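Side-chain contacts in archaeal flagellar ATP-binding protein FlaH (Methanocaldococcus jannaschii DSM 2661, PDB 4WIA), which probably binds and hydrolyses ATP as a KaiC-like P-loop protein and forms part of the archaellum, the archaeal flagellum: residues D14-D17 against K18-G22; Y79-N82 against K83-S87; D127-S130 against A131-A134; K166-P169 against E170-T174. All blocks are in the same frame, centred on the assembly; numbering follows the deposited sequence.

In the fold
The four contacts are local ones. They lie in series along one KaiC-like P-loop domain, each at the start or end of a helix. Interactions 3 and 4 form a pair: their centres are 11 Å apart, and Glu167 of the 166-169 loop reaches Ser130 of helix 129-134. Interaction 3 is the one nearest the nucleotide site. There the side chain of Ser128 lies about 5 Å from that of Gln64 and about 6 Å from that of Lys40, both probable ATP-binding residues. Interactions 1 and 2 come within about 5 Å at their nearest atoms without touching. Interactions 1 and 3 lie on opposite sides of the chain's centre.

Interaction 1 (D14-D17 against K18-G22); sequences DDLD and KRIGG. With SO4 (sulfate ion), chain H.
Asp15 and Arg19 form a salt bridge one helical turn apart. Arg19 NE donates to Asp15 OD1 over 2.7 Å. This bond lies in the guanidinium plane but meets OD1 from above the carboxylate plane. The two planes are 68° apart, so the groups are not paired flat. NH2 adds weak bonds to the same carboxylate, the shorter being 2.9 Å from Arg19 NH2 to Asp15 OD2. NH1 and NH2 also make weak bonds to a sulfate ion, NH1 to O3 and NH2 to O4. The sulfate is probably from the crystallisation liquor. With an alanine in place of Arg19, the Asp15 carboxylate would probably be left without its charged mate and the sulfate without two donors. A second salt bridge joins neighbours in sequence: Lys18 NZ meets the syn lone pair of Asp17 OD2 at 2.8 Å. The lysine chain bends at chi2 (-50°) and chi4 (-60°), and these bends bring its ammonium back beside the aspartate. A glycerol molecule also binds Lys18 NZ. On the buried side, Leu16 CD1 lies 4.3 Å from Ile20 CG2, and both side chains touch Ile9. Before the helix, Asp14 OD1 accepts from Leu16 N at 2.9 Å, an Asx turn. The other oxygen of Asp14 is held by Arg46. At the far end, Gly22 N bonds to Asp17 O at 2.7 Å and Gly21 N to Lys18 O at 3.1 Å. With Gly21 at positive phi, this is the Schellman motif that closes the short helix 16-19.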
loop_
_atom_site.group_PDB
_atom_site.type_symbol
_atom_site.label_atom_id
_atom_site.label_comp_id
_atom_site.label_asym_id
_atom_site.label_seq_id
_atom_site.Cartn_x
_atom_site.Cartn_y
_atom_site.Cartn_z
ATOM N N ASP A 14 5.206 13.228 -1.950
ATOM C CA ASP A 14 5.033 14.202 -2.974
ATOM C C ASP A 14 3.676 14.034 -3.625
ATOM O O ASP A 14 2.972 13.093 -3.374
ATOM C CB ASP A 14 6.179 14.187 -4.025
ATOM C CG ASP A 14 6.210 12.935 -4.884
ATOM O OD1 ASP A 14 5.149 12.528 -5.425
ATOM O OD2 ASP A 14 7.339 12.364 -5.068
ATOM N N ASP A 15 3.321 14.981 -4.461
ATOM C CA ASP A 15 2.065 14.902 -5.227
ATOM C C ASP A 15 2.299 14.734 -6.752
ATOM O O ASP A 15 1.507 15.165 -7.561
ATOM C CB ASP A 15 1.204 16.147 -4.905
ATOM C CG ASP A 15 1.802 17.447 -5.444
ATOM O OD1 ASP A 15 2.917 17.481 -5.957
ATOM O OD2 ASP A 15 1.098 18.444 -5.474
ATOM N N LEU A 16 3.360 14.050 -7.132
ATOM C CA LEU A 16 3.645 13.815 -8.552
ATOM C C LEU A 16 2.494 13.088 -9.254
ATOM O O LEU A 16 2.196 13.394 -10.402
ATOM C CB LEU A 16 4.919 13.033 -8.753
ATOM C CG LEU A 16 5.369 12.903 -10.231
ATOM C CD1 LEU A 16 5.643 14.249 -10.884
ATOM C CD2 LEU A 16 6.593 12.036 -10.361
ATOM N N ASP A 17 1.809 12.191 -8.551
ATOM C CA ASP A 17 0.629 11.530 -9.086
ATOM C C ASP A 17 -0.437 12.484 -9.555
ATOM O O ASP A 17 -1.084 12.228 -10.565
ATOM C CB ASP A 17 0.002 10.562 -8.069
ATOM C CG ASP A 17 -0.495 11.254 -6.850
ATOM O OD1 ASP A 17 0.301 11.894 -6.162
ATOM O OD2 ASP A 17 -1.701 11.236 -6.584
ATOM N N LYS A 18 -0.667 13.584 -8.835
ATOM C CA LYS A 18 -1.685 14.540 -9.257
ATOM C C LYS A 18 -1.217 15.264 -10.493
ATOM O O LYS A 18 -1.996 15.568 -11.353
ATOM C CB LYS A 18 -2.002 15.603 -8.191
ATOM C CG LYS A 18 -2.465 15.060 -6.848
ATOM C CD LYS A 18 -3.601 14.041 -7.002
ATOM C CE LYS A 18 -4.181 13.607 -5.630
ATOM N NZ LYS A 18 -3.069 12.986 -4.849
ATOM N N ARG A 19 0.046 15.587 -10.560
ATOM C CA ARG A 19 0.523 16.414 -11.646
ATOM C C ARG A 19 0.657 15.723 -12.960
ATOM O O ARG A 19 0.734 16.388 -13.973
ATOM C CB ARG A 19 1.867 16.966 -11.276
ATOM C CG ARG A 19 1.763 17.754 -10.009
ATOM C CD ARG A 19 3.125 18.189 -9.642
ATOM N NE ARG A 19 3.023 18.806 -8.333
ATOM C CZ ARG A 19 2.716 20.057 -8.099
ATOM N NH1 ARG A 19 2.431 20.905 -9.069
ATOM N NH2 ARG A 19 2.658 20.446 -6.863
ATOM N N ILE A 20 0.710 14.393 -12.941
ATOM C CA ILE A 20 0.642 13.604 -14.181
ATOM C C ILE A 20 -0.780 13.083 -14.438
ATOM O O ILE A 20 -1.006 12.322 -15.390
ATOM C CB ILE A 20 1.582 12.451 -14.169
ATOM C CG1 ILE A 20 1.217 11.452 -13.085
ATOM C CG2 ILE A 20 2.994 12.968 -14.016
ATOM C CD1 ILE A 20 2.038 10.189 -13.222
ATOM N N GLY A 21 -1.750 13.617 -13.686
ATOM C CA GLY A 21 -3.186 13.426 -13.975
ATOM C C GLY A 21 -3.752 12.210 -13.302
ATOM O O GLY A 21 -4.846 11.814 -13.648
ATOM N N GLY A 22 -3.040 11.649 -12.317
ATOM C CA GLY A 22 -3.542 10.515 -11.532
ATOM C C GLY A 22 -2.632 9.315 -11.496
ATOM O O GLY A 22 -2.682 8.529 -10.560
HETATM S S SO4 H . -0.035 23.376 -7.087
HETATM O O1 SO4 H . -0.397 24.546 -6.271
HETATM O O2 SO4 H . -1.195 22.891 -7.952
HETATM O O3 SO4 H . 1.131 23.790 -7.888
HETATM O O4 SO4 H . 0.379 22.368 -6.081
#

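Interaction 2 (Y79-N82 against K83-S87); sequences YSIN and KKLLS. With SO4 (sulfate ion), chain G; SO4 (sulfate ion), chain J.
Asn82 brings a flat group to the contact, a side-chain amide at the start of helix 82-87. Its OD1 lies 2.9 Å from O1 of the chain G sulfate, while its backbone O accepts from Leu86 N one turn on. The ring of Tyr79 lies in the loop before and packs elsewhere. It meets the ring of Tyr49 with the planes about 25° apart, and its OH bonds to Ile225 N. The chain G sulfate sits at the first turn of the helix. Lys83 N donates to sulfate O4 at 2.9 Å. Asn82 N gives sulfate O1 a weak bond. Ser80 OG also approaches O1, so closely that the exact length of this bond is doubtful. Backbone N-H groups at a helix start suit an anion, and the helix end would probably add some attraction. A second sulfate, of chain J, takes a bond of 2.7 Å from Lys84 NZ to its O3. The lysine chain bends at chi2 (-73°) and then runs extended, which carries NZ away from the helix. NZ also bonds to Leu52 O and to Ser12 OG of the second subunit. Both sulfates are probably from the crystallisation liquor. The apolar link is Ile81 CD1 to Leu85 CD1, at 3.7 Å. The same two residues share a backbone bond, Leu85 N to Ile81 O at 3.0 Å. Ile81 and Leu85 then pack between helix 67-76 and strand 90-94, meeting Met74, Ile71 and Leu90, and Ile81 also touches Tyr49 and Leu52 of helix 40-53.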
loop_
_atom_site.group_PDB
_atom_site.type_symbol
_atom_site.label_atom_id
_atom_site.label_comp_id
_atom_site.label_asym_id
_atom_site.label_seq_id
_atom_site.Cartn_x
_atom_site.Cartn_y
_atom_site.Cartn_z
ATOM N N TYR A 79 14.768 6.037 -1.578
ATOM C CA TYR A 79 13.911 5.197 -2.346
ATOM C C TYR A 79 14.488 3.808 -2.242
ATOM O O TYR A 79 14.670 3.148 -3.280
ATOM C CB TYR A 79 13.948 5.564 -3.845
ATOM C CG TYR A 79 13.364 6.874 -4.258
ATOM C CD1 TYR A 79 12.332 7.476 -3.531
ATOM C CD2 TYR A 79 13.866 7.548 -5.363
ATOM C CE1 TYR A 79 11.781 8.668 -3.928
ATOM C CE2 TYR A 79 13.353 8.782 -5.740
ATOM C CZ TYR A 79 12.304 9.324 -5.019
ATOM O OH TYR A 79 11.794 10.554 -5.368
ATOM N N SER A 80 14.741 3.306 -1.050
ATOM C CA SER A 80 15.507 2.094 -0.968
ATOM C C SER A 80 14.707 0.857 -1.489
ATOM O O SER A 80 13.511 0.710 -1.286
ATOM C CB SER A 80 16.123 1.921 0.427
ATOM O OG SER A 80 15.181 1.340 1.308
ATOM N N ILE A 81 15.392 0.006 -2.265
ATOM C CA ILE A 81 14.710 -1.081 -2.990
ATOM C C ILE A 81 15.336 -2.463 -2.774
ATOM O O ILE A 81 15.216 -3.350 -3.617
ATOM C CB ILE A 81 14.628 -0.756 -4.458
ATOM C CG1 ILE A 81 15.926 -0.144 -5.047
ATOM C CG2 ILE A 81 13.458 0.229 -4.686
ATOM C CD1 ILE A 81 17.190 -0.968 -4.974
ATOM N N ASN A 82 15.971 -2.654 -1.618
ATOM C CA ASN A 82 16.629 -3.896 -1.290
ATOM C C ASN A 82 15.716 -5.083 -1.297
ATOM O O ASN A 82 16.027 -6.119 -1.873
ATOM C CB ASN A 82 17.241 -3.776 0.116
ATOM C CG ASN A 82 18.222 -2.653 0.201
ATOM O OD1 ASN A 82 18.018 -1.649 0.921
ATOM N ND2 ASN A 82 19.282 -2.773 -0.564
ATOM N N LYS A 83 14.623 -4.972 -0.571
ATOM C CA LYS A 83 13.674 -6.065 -0.514
ATOM C C LYS A 83 13.037 -6.365 -1.851
ATOM O O LYS A 83 12.721 -7.531 -2.132
ATOM C CB LYS A 83 12.599 -5.855 0.535
ATOM C CG LYS A 83 13.117 -6.237 1.899
ATOM C CD LYS A 83 12.002 -6.511 2.873
ATOM C CE LYS A 83 12.521 -7.311 4.049
ATOM N NZ LYS A 83 11.429 -7.540 5.030
ATOM N N LYS A 84 12.844 -5.350 -2.657
ATOM C CA LYS A 84 12.221 -5.532 -3.940
ATOM C C LYS A 84 13.199 -6.273 -4.880
ATOM O O LYS A 84 12.768 -7.103 -5.672
ATOM C CB LYS A 84 11.829 -4.192 -4.540
ATOM C CG LYS A 84 10.762 -3.413 -3.759
ATOM C CD LYS A 84 9.396 -4.047 -3.919
ATOM C CE LYS A 84 8.327 -3.292 -3.175
ATOM N NZ LYS A 84 6.960 -3.847 -3.443
ATOM N N LEU A 85 14.504 -6.006 -4.745
ATOM C CA LEU A 85 15.508 -6.781 -5.451
ATOM C C LEU A 85 15.487 -8.235 -5.036
ATOM O O LEU A 85 15.619 -9.137 -5.901
ATOM C CB LEU A 85 16.914 -6.228 -5.251
ATOM C CG LEU A 85 17.284 -4.981 -6.061
ATOM C CD1 LEU A 85 18.582 -4.392 -5.498
ATOM C CD2 LEU A 85 17.406 -5.252 -7.569
ATOM N N LEU A 86 15.371 -8.483 -3.737
ATOM C CA LEU A 86 15.507 -9.849 -3.235
ATOM C C LEU A 86 14.367 -10.711 -3.665
ATOM O O LEU A 86 14.530 -11.896 -3.817
ATOM C CB LEU A 86 15.634 -9.877 -1.716
ATOM C CG LEU A 86 16.967 -9.331 -1.173
ATOM C CD1 LEU A 86 16.936 -9.118 0.333
ATOM C CD2 LEU A 86 18.118 -10.231 -1.531
ATOM N N SER A 87 13.206 -10.126 -3.891
ATOM C CA SER A 87 12.018 -10.901 -4.236
ATOM C C SER A 87 11.904 -11.069 -5.744
ATOM O O SER A 87 11.070 -11.845 -6.237
ATOM C CB SER A 87 10.758 -10.215 -3.694
ATOM O OG SER A 87 10.566 -8.987 -4.348
HETATM S S SO4 G . 14.570 -2.037 2.172
HETATM O O1 SO4 G . 15.185 -1.115 1.251
HETATM O O2 SO4 G . 13.522 -1.355 2.874
HETATM O O3 SO4 G . 15.567 -2.538 3.094
HETATM O O4 SO4 G . 13.844 -3.120 1.573
HETATM S S SO4 J . 5.949 -7.328 -2.705
HETATM O O1 SO4 J . 5.699 -8.095 -1.440
HETATM O O2 SO4 J . 4.743 -6.482 -3.022
HETATM O O3 SO4 J . 7.104 -6.458 -2.802
HETATM O O4 SO4 J . 6.067 -8.412 -3.755
#

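Interaction 3 (D127-S130 against A131-A134); sequences DSIS and ALIA
Ser128 swings OG to the side opposite its own backbone N (chi1 159°), and there it accepts from Ala131 N. The bond is 2.8 Å long and nearly straight, with an N-H...O angle of 163°. This is an N-cap: the serine hydroxyl takes up an amide of the first turn of helix 129-134. In Ser130 the first torsion sets OG between the backbone N and the carbonyl carbon, from where it reaches Glu167 OE2 and Asn164 N in the loop after strand 158-163. The peptide bond before Ser128 is cis. Asp127, on the other side of it, ends strand 123-127, and its OD2 bonds to Ser41 OG of the probable ATP and magnesium site. An aspartate at the end of this central strand, facing the P-loop serine, is consistent with the Walker B position of P-loop NTPases. Farther along the helix, Ile133 N meets Ile129 O at 2.9 Å, and Ala134 N meets Ser130 O at the same distance, 2.9 Å. Apolar side chains pack along the helix. Ile129 CD1 lies 4.0 Å from Leu132 CD1, the two side chains crossing at about a right angle. Ile129 CG1 comes 4.2 Å from Ile133 CD1 at a slant. Leu132 CG also sits 3.4 Å from Ser128 O. Beyond them, Leu132 packs on Phe108 and Val112 of helix 108-114, and Ile133 on Leu145 of helix 142-153.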
loop_
_atom_site.group_PDB
_atom_site.type_symbol
_atom_site.label_atom_id
_atom_site.label_comp_id
_atom_site.label_asym_id
_atom_site.label_seq_id
_atom_site.Cartn_x
_atom_site.Cartn_y
_atom_site.Cartn_z
ATOM N N ASP A 127 17.585 3.270 -19.238
ATOM C CA ASP A 127 18.276 4.495 -18.939
ATOM C C ASP A 127 19.763 4.227 -19.178
ATOM O O ASP A 127 20.451 3.857 -18.229
ATOM C CB ASP A 127 18.000 4.840 -17.462
ATOM C CG ASP A 127 18.720 6.093 -17.005
ATOM O OD1 ASP A 127 19.011 6.932 -17.886
ATOM O OD2 ASP A 127 18.973 6.245 -15.776
ATOM N N SER A 128 20.301 4.373 -20.394
ATOM C CA SER A 128 19.843 5.210 -21.487
ATOM C C SER A 128 19.584 4.377 -22.744
ATOM O O SER A 128 20.426 3.559 -23.152
ATOM C CB SER A 128 20.993 6.186 -21.763
ATOM O OG SER A 128 20.976 6.772 -23.062
ATOM N N ILE A 129 18.451 4.611 -23.384
ATOM C CA ILE A 129 18.197 4.002 -24.661
ATOM C C ILE A 129 19.058 4.695 -25.725
ATOM O O ILE A 129 19.539 4.034 -26.643
ATOM C CB ILE A 129 16.716 4.006 -25.040
ATOM C CG1 ILE A 129 16.411 2.929 -26.065
ATOM C CG2 ILE A 129 16.327 5.334 -25.639
ATOM C CD1 ILE A 129 16.684 1.509 -25.622
ATOM N N SER A 130 19.335 5.989 -25.560
ATOM C CA SER A 130 20.192 6.694 -26.520
ATOM C C SER A 130 21.624 6.123 -26.565
ATOM O O SER A 130 22.184 5.963 -27.661
ATOM C CB SER A 130 20.192 8.220 -26.311
ATOM O OG SER A 130 20.848 8.617 -25.123
ATOM N N ALA A 131 22.204 5.766 -25.415
ATOM C CA ALA A 131 23.527 5.118 -25.409
ATOM C C ALA A 131 23.480 3.746 -26.102
ATOM O O ALA A 131 24.399 3.389 -26.854
ATOM C CB ALA A 131 24.056 4.971 -24.010
ATOM N N LEU A 132 22.409 2.982 -25.896
ATOM C CA LEU A 132 22.288 1.651 -26.514
ATOM C C LEU A 132 22.130 1.726 -28.025
ATOM O O LEU A 132 22.674 0.886 -28.745
ATOM C CB LEU A 132 21.095 0.917 -25.920
ATOM C CG LEU A 132 21.247 0.517 -24.453
ATOM C CD1 LEU A 132 19.935 0.054 -23.839
ATOM C CD2 LEU A 132 22.294 -0.578 -24.248
ATOM N N ILE A 133 21.378 2.706 -28.524
ATOM C CA ILE A 133 21.285 2.908 -29.964
ATOM C C ILE A 133 22.629 3.373 -30.525
ATOM O O ILE A 133 23.167 2.765 -31.451
ATOM C CB ILE A 133 20.190 3.920 -30.335
ATOM C CG1 ILE A 133 18.840 3.352 -29.870
ATOM C CG2 ILE A 133 20.198 4.186 -31.844
ATOM C CD1 ILE A 133 17.674 4.336 -29.803
ATOM N N ALA A 134 23.177 4.438 -29.949
ATOM C CA ALA A 134 24.374 5.082 -30.484
ATOM C C ALA A 134 25.551 4.129 -30.560
ATOM O O ALA A 134 26.425 4.327 -31.379
ATOM C CB ALA A 134 24.739 6.300 -29.652
#

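Interaction 4 (K166-P169 against E170-T174); sequences KELP and ESVLT
Leu168 and Pro169 are extended, and from Glu170 the chain turns into helix 170-179. Pro169, with psi at 155°, holds the N-cap position, and its carbonyl O points into the first turn. Leu173 N donates to Pro169 O at 3.1 Å, in the carbonyl plane. Val172 N adds a weak bond to the same oxygen. The next carbonyl, Glu170 O, also accepts twice. Thr174 N and Thr174 OG1 reach Glu170 O from opposite faces of its plane, the hydroxyl OG1 at 3.0 Å from Glu170 O. Proline has no N-H to give, so it fits readily at a helix start. Helix 170-179 is the helix of a beta-alpha-beta crossover from strand 158-163 to the parallel strand 182-191, with strand 29-33 between them in the sheet. Among the side chains, Leu168 CD1 touches Val172 CG1 at 4.1 Å, the two crossing at about a right angle. The other valine branch, CG2, lies 4.1 Å from Pro169 CG. A valine chi1 of 179° sends one methyl to each partner. Leu173 also packs against Leu168: its CD2 is 4.1 Å from Leu168 CB, and its CD1 is 3.7 Å from Leu168 O. Replacing Leu173 by an alanine would probably open a gap beside Leu168, since both methyl branches that fill it would go. Leu168 itself packs on Ile133 and Ala134 of helix 129-134. At the exposed edge, Glu170 OE2 forms a salt bridge with Arg177 farther along its own helix.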
loop_
_atom_site.group_PDB
_atom_site.type_symbol
_atom_site.label_atom_id
_atom_site.label_comp_id
_atom_site.label_asym_id
_atom_site.label_seq_id
_atom_site.Cartn_x
_atom_site.Cartn_y
_atom_site.Cartn_z
ATOM N N LYS A 166 22.490 14.642 -27.398
ATOM C CA LYS A 166 23.868 14.747 -27.882
ATOM C C LYS A 166 24.453 13.455 -28.479
ATOM O O LYS A 166 25.539 13.449 -29.091
ATOM C CB LYS A 166 24.795 15.240 -26.788
ATOM C CG LYS A 166 24.674 16.728 -26.537
ATOM C CD LYS A 166 25.342 17.141 -25.228
ATOM C CE LYS A 166 25.777 18.588 -25.242
ATOM N NZ LYS A 166 26.932 18.774 -26.163
ATOM N N GLU A 167 23.742 12.367 -28.279
ATOM C CA GLU A 167 24.272 11.066 -28.575
ATOM C C GLU A 167 23.699 10.621 -29.894
ATOM O O GLU A 167 24.211 9.680 -30.453
ATOM C CB GLU A 167 23.882 10.051 -27.501
ATOM C CG GLU A 167 24.776 9.989 -26.264
ATOM C CD GLU A 167 24.411 8.856 -25.285
ATOM O OE1 GLU A 167 25.330 8.324 -24.621
ATOM O OE2 GLU A 167 23.238 8.498 -25.138
ATOM N N LEU A 168 22.661 11.291 -30.402
ATOM C CA LEU A 168 21.989 10.856 -31.616
ATOM C C LEU A 168 21.666 12.019 -32.527
ATOM O O LEU A 168 21.405 13.128 -32.052
ATOM C CB LEU A 168 20.682 10.163 -31.266
ATOM C CG LEU A 168 20.773 8.942 -30.368
ATOM C CD1 LEU A 168 19.363 8.476 -30.070
ATOM C CD2 LEU A 168 21.576 7.830 -31.003
ATOM N N PRO A 169 21.716 11.787 -33.865
ATOM C CA PRO A 169 21.214 12.809 -34.810
ATOM C C PRO A 169 19.689 13.075 -34.697
ATOM O O PRO A 169 18.905 12.229 -34.249
ATOM C CB PRO A 169 21.593 12.266 -36.210
ATOM C CG PRO A 169 22.163 10.909 -36.005
ATOM C CD PRO A 169 22.314 10.621 -34.531
ATOM N N GLU A 170 19.326 14.280 -35.116
ATOM C CA GLU A 170 17.970 14.802 -35.081
ATOM C C GLU A 170 17.017 13.919 -35.862
ATOM O O GLU A 170 15.861 13.753 -35.493
ATOM C CB GLU A 170 17.965 16.227 -35.644
ATOM C CG GLU A 170 16.719 17.076 -35.434
ATOM C CD GLU A 170 16.032 17.003 -34.073
ATOM O OE1 GLU A 170 16.547 16.528 -33.030
ATOM O OE2 GLU A 170 14.883 17.465 -34.068
ATOM N N SER A 171 17.516 13.355 -36.950
ATOM C CA SER A 171 16.712 12.453 -37.774
ATOM C C SER A 171 16.178 11.317 -36.890
ATOM O O SER A 171 14.983 11.029 -36.892
ATOM C CB SER A 171 17.524 11.950 -38.984
ATOM O OG SER A 171 18.625 11.153 -38.572
ATOM N N VAL A 172 17.045 10.749 -36.067
ATOM C CA VAL A 172 16.668 9.641 -35.197
ATOM C C VAL A 172 15.748 10.098 -34.045
ATOM O O VAL A 172 14.746 9.433 -33.675
ATOM C CB VAL A 172 17.939 8.989 -34.627
ATOM C CG1 VAL A 172 17.575 7.856 -33.695
ATOM C CG2 VAL A 172 18.852 8.490 -35.733
ATOM N N LEU A 173 16.095 11.236 -33.474
ATOM C CA LEU A 173 15.342 11.761 -32.321
ATOM C C LEU A 173 13.884 12.000 -32.698
ATOM O O LEU A 173 12.990 11.608 -31.959
ATOM C CB LEU A 173 15.996 13.055 -31.815
ATOM C CG LEU A 173 17.385 12.909 -31.175
ATOM C CD1 LEU A 173 18.093 14.262 -30.995
ATOM C CD2 LEU A 173 17.313 12.138 -29.882
ATOM N N THR A 174 13.658 12.652 -33.840
ATOM C CA THR A 174 12.306 12.887 -34.361
ATOM C C THR A 174 11.457 11.614 -34.409
ATOM O O THR A 174 10.261 11.662 -34.154
ATOM C CB THR A 174 12.389 13.459 -35.769
ATOM O OG1 THR A 174 13.011 14.756 -35.745
ATOM C CG2 THR A 174 11.010 13.582 -36.386
#